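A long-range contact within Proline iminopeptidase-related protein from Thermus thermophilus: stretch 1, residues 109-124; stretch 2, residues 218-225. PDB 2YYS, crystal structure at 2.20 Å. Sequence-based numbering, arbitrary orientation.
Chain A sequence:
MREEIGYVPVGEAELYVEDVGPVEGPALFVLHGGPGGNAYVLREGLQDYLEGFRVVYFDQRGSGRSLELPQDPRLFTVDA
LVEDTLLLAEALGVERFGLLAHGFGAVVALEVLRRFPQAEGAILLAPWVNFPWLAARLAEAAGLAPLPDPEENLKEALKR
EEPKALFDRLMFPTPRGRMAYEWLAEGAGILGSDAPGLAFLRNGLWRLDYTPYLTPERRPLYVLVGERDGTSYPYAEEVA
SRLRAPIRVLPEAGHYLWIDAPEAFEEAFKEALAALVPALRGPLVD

Stretch 1 (109-124) ALEVLRRFPQAEGAIL
Stretch 2 (218-225) RRPLYVLV

A side chain just before a parallel strand can tie it to the turn that leads into its neighbour; Arg219 is an example. Stretch 1 runs as helix to Arg115, makes a type I turn from Phe116 to Ala119, and returns as strand 119-124; the axis of strand 221-225 approaches it to 4.8 Å, its direction within 10° of parallel.

Arg219, extended at phi/psi -63/153, points toward stretch 1 with chi1 to chi3 m, t, m and chi4 -170°. Its guanidinium meets backbone carbonyls at the helix end, in the turn and at the strand start: Arg219 NH1 donates to Leu113 O (2.8 Å) and Arg219 NH2 to Ala119 O (2.9 Å), with weak bonds from Arg219 NH2 to Phe116 O (3.3 Å) and Leu113 O (3.1 Å). Leu113 CD2 covers one face, 3.8 Å from Arg219 CZ.

Pro220 O then accepts from Ala122 N (3.1 Å), opening the ladder beside Gly121, where a CB would clash with that oxygen. Leu221 (t, p) pairs with Ala122; Leu221 CD1 lies 3.4 Å from Ala122 CB and 3.6 Å from Leu113 CD1, joining sheet to helix. Tyr222 (chi1 -117°, between wells; chi2 71°) pairs with Ile123 (m, t), both side chains on the face away from Leu221, and bonds both ways: Tyr222 N to Ala122 O (3.1 Å), Tyr222 O from Leu124 N (2.8 Å). Val223 (t) pairs with Leu124 (m, t), sharing Leu221's face, and Leu224 N donates to Leu124 O (3.0 Å), the last bond between the stretches.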

# COMPACT_ATOMS: atom_id res chain seq x y z
N ALA A 109 0.31 -6.57 -3.82
CA ALA A 109 0.96 -7.60 -3.01
C ALA A 109 0.25 -8.96 -3.09
O ALA A 109 0.89 -9.99 -3.22
CB ALA A 109 1.02 -7.16 -1.56
N LEU A 110 -1.08 -8.95 -3.03
CA LEU A 110 -1.86 -10.17 -3.12
C LEU A 110 -1.74 -10.82 -4.50
O LEU A 110 -1.64 -12.03 -4.60
CB LEU A 110 -3.33 -9.90 -2.78
CG LEU A 110 -3.49 -9.54 -1.31
CD1 LEU A 110 -4.76 -8.76 -1.07
CD2 LEU A 110 -3.46 -10.79 -0.45
N GLU A 111 -1.71 -10.01 -5.55
CA GLU A 111 -1.47 -10.53 -6.89
C GLU A 111 -0.04 -11.06 -7.07
O GLU A 111 0.15 -12.07 -7.75
CB GLU A 111 -1.78 -9.49 -7.95
CG GLU A 111 -3.26 -9.39 -8.25
CD GLU A 111 -3.78 -10.66 -8.90
OE1 GLU A 111 -3.43 -10.91 -10.08
OE2 GLU A 111 -4.49 -11.43 -8.21
N VAL A 112 0.94 -10.41 -6.45
CA VAL A 112 2.31 -10.93 -6.46
C VAL A 112 2.35 -12.30 -5.76
O VAL A 112 2.91 -13.24 -6.29
CB VAL A 112 3.31 -9.96 -5.80
CG1 VAL A 112 4.63 -10.65 -5.49
CG2 VAL A 112 3.56 -8.75 -6.68
N LEU A 113 1.75 -12.40 -4.58
CA LEU A 113 1.68 -13.69 -3.88
C LEU A 113 0.99 -14.77 -4.71
O LEU A 113 1.46 -15.90 -4.78
CB LEU A 113 0.96 -13.54 -2.55
CG LEU A 113 1.73 -12.88 -1.42
CD1 LEU A 113 0.75 -12.44 -0.34
CD2 LEU A 113 2.77 -13.80 -0.85
N ARG A 114 -0.12 -14.43 -5.34
CA ARG A 114 -0.91 -15.41 -6.06
C ARG A 114 -0.13 -15.98 -7.24
O ARG A 114 -0.13 -17.19 -7.47
CB ARG A 114 -2.21 -14.79 -6.54
CG ARG A 114 -3.20 -15.80 -7.12
CD ARG A 114 -4.47 -15.18 -7.65
NE ARG A 114 -4.23 -14.26 -8.76
CZ ARG A 114 -3.97 -14.61 -10.03
NH1 ARG A 114 -3.90 -15.88 -10.40
NH2 ARG A 114 -3.78 -13.67 -10.94
N ARG A 115 0.57 -15.10 -7.95
CA ARG A 115 1.25 -15.49 -9.18
C ARG A 115 2.68 -15.99 -8.95
O ARG A 115 3.22 -16.66 -9.81
CB ARG A 115 1.28 -14.32 -10.17
CG ARG A 115 -0.11 -13.90 -10.60
CD ARG A 115 -0.17 -12.68 -11.47
NE ARG A 115 0.71 -12.83 -12.62
CZ ARG A 115 1.05 -11.85 -13.44
NH1 ARG A 115 0.59 -10.61 -13.26
NH2 ARG A 115 1.85 -12.10 -14.46
N PHE A 116 3.28 -15.67 -7.82
CA PHE A 116 4.73 -15.84 -7.68
C PHE A 116 5.12 -16.51 -6.36
O PHE A 116 5.04 -15.91 -5.30
CB PHE A 116 5.45 -14.51 -7.90
CG PHE A 116 5.34 -14.01 -9.32
CD1 PHE A 116 5.98 -14.69 -10.35
CD2 PHE A 116 4.56 -12.90 -9.63
CE1 PHE A 116 5.87 -14.25 -11.69
CE2 PHE A 116 4.44 -12.45 -10.96
CZ PHE A 116 5.09 -13.14 -11.98
N PRO A 117 5.54 -17.78 -6.43
CA PRO A 117 5.94 -18.52 -5.23
C PRO A 117 7.23 -17.98 -4.59
O PRO A 117 7.52 -18.29 -3.44
CB PRO A 117 6.07 -19.98 -5.73
CG PRO A 117 6.34 -19.87 -7.17
CD PRO A 117 5.64 -18.61 -7.64
N GLN A 118 7.96 -17.15 -5.34
CA GLN A 118 9.11 -16.41 -4.82
C GLN A 118 8.73 -15.47 -3.67
O GLN A 118 9.56 -15.18 -2.82
CB GLN A 118 9.76 -15.56 -5.92
CG GLN A 118 10.37 -16.34 -7.06
CD GLN A 118 9.43 -16.46 -8.25
OE1 GLN A 118 8.22 -16.65 -8.08
NE2 GLN A 118 9.98 -16.36 -9.45
N ALA A 119 7.50 -14.96 -3.68
CA ALA A 119 6.99 -14.15 -2.58
C ALA A 119 6.64 -15.03 -1.39
O ALA A 119 5.80 -15.90 -1.49
CB ALA A 119 5.79 -13.37 -3.04
N GLU A 120 7.27 -14.79 -0.25
CA GLU A 120 7.23 -15.71 0.89
C GLU A 120 6.20 -15.34 1.95
O GLU A 120 5.88 -16.15 2.82
CB GLU A 120 8.61 -15.77 1.52
CG GLU A 120 9.69 -16.28 0.58
CD GLU A 120 11.04 -16.43 1.28
OE1 GLU A 120 11.57 -15.41 1.76
OE2 GLU A 120 11.56 -17.57 1.36
N GLY A 121 5.68 -14.12 1.87
CA GLY A 121 4.69 -13.65 2.82
C GLY A 121 4.42 -12.16 2.67
O GLY A 121 5.02 -11.49 1.83
N ALA A 122 3.51 -11.62 3.48
CA ALA A 122 3.21 -10.20 3.40
C ALA A 122 2.58 -9.65 4.67
O ALA A 122 1.93 -10.37 5.42
CB ALA A 122 2.30 -9.90 2.20
N ILE A 123 2.83 -8.37 4.89
CA ILE A 123 2.12 -7.59 5.88
C ILE A 123 1.37 -6.52 5.09
O ILE A 123 1.98 -5.72 4.36
CB ILE A 123 3.10 -6.97 6.91
CG1 ILE A 123 3.84 -8.09 7.64
CG2 ILE A 123 2.33 -6.11 7.90
CD1 ILE A 123 4.98 -7.63 8.57
N LEU A 124 0.05 -6.56 5.20
CA LEU A 124 -0.84 -5.60 4.58
C LEU A 124 -1.26 -4.54 5.60
O LEU A 124 -1.98 -4.82 6.56
CB LEU A 124 -2.08 -6.31 4.03
CG LEU A 124 -1.85 -7.61 3.25
CD1 LEU A 124 -3.20 -8.21 2.78
CD2 LEU A 124 -0.95 -7.37 2.06
N ARG A 218 -1.76 -19.99 2.59
CA ARG A 218 -0.86 -20.85 3.36
C ARG A 218 0.33 -20.07 3.93
O ARG A 218 0.68 -20.24 5.08
CB ARG A 218 -0.33 -21.94 2.42
CG ARG A 218 0.67 -22.87 3.04
CD ARG A 218 0.62 -24.26 2.45
NE ARG A 218 1.75 -25.11 2.85
CZ ARG A 218 1.97 -25.60 4.08
NH1 ARG A 218 1.16 -25.33 5.10
NH2 ARG A 218 3.04 -26.37 4.28
N ARG A 219 0.95 -19.24 3.10
CA ARG A 219 2.07 -18.41 3.54
C ARG A 219 1.61 -17.41 4.61
O ARG A 219 0.46 -17.02 4.65
CB ARG A 219 2.69 -17.65 2.36
CG ARG A 219 3.55 -18.51 1.44
CD ARG A 219 3.79 -17.89 0.07
NE ARG A 219 2.53 -17.78 -0.66
CZ ARG A 219 2.40 -17.45 -1.93
NH1 ARG A 219 1.18 -17.42 -2.45
NH2 ARG A 219 3.45 -17.14 -2.69
N PRO A 220 2.54 -17.01 5.47
CA PRO A 220 2.25 -16.02 6.51
C PRO A 220 1.82 -14.66 5.96
O PRO A 220 2.51 -14.06 5.15
CB PRO A 220 3.58 -15.89 7.26
CG PRO A 220 4.58 -16.66 6.51
CD PRO A 220 3.92 -17.51 5.52
N LEU A 221 0.67 -14.20 6.45
CA LEU A 221 0.03 -12.98 6.01
C LEU A 221 -0.57 -12.31 7.25
O LEU A 221 -1.19 -12.99 8.08
CB LEU A 221 -1.06 -13.35 5.00
CG LEU A 221 -1.49 -12.42 3.86
CD1 LEU A 221 -0.33 -11.92 3.08
CD2 LEU A 221 -2.41 -13.18 2.92
N TYR A 222 -0.39 -11.00 7.39
CA TYR A 222 -0.90 -10.25 8.53
C TYR A 222 -1.57 -8.99 8.04
O TYR A 222 -1.11 -8.36 7.08
CB TYR A 222 0.26 -9.85 9.46
CG TYR A 222 0.22 -10.44 10.85
CD1 TYR A 222 0.48 -11.79 11.05
CD2 TYR A 222 -0.06 -9.65 11.98
CE1 TYR A 222 0.47 -12.36 12.33
CE2 TYR A 222 -0.08 -10.20 13.28
CZ TYR A 222 0.19 -11.56 13.44
OH TYR A 222 0.18 -12.15 14.70
N VAL A 223 -2.65 -8.60 8.70
CA VAL A 223 -3.34 -7.37 8.41
C VAL A 223 -3.25 -6.47 9.64
O VAL A 223 -3.60 -6.88 10.74
CB VAL A 223 -4.82 -7.61 8.05
CG1 VAL A 223 -5.54 -6.29 7.84
CG2 VAL A 223 -4.94 -8.49 6.80
N LEU A 224 -2.76 -5.25 9.42
CA LEU A 224 -2.70 -4.21 10.44
C LEU A 224 -3.46 -3.02 9.91
O LEU A 224 -3.21 -2.58 8.78
CB LEU A 224 -1.26 -3.75 10.68
CG LEU A 224 -0.39 -4.45 11.71
CD1 LEU A 224 -0.22 -5.90 11.38
CD2 LEU A 224 0.97 -3.76 11.78
N VAL A 225 -4.36 -2.48 10.71
CA VAL A 225 -5.21 -1.39 10.25
C VAL A 225 -5.65 -0.50 11.42
O VAL A 225 -5.74 -0.95 12.55
CB VAL A 225 -6.44 -1.97 9.50
CG1 VAL A 225 -7.34 -2.76 10.44
CG2 VAL A 225 -7.22 -0.88 8.78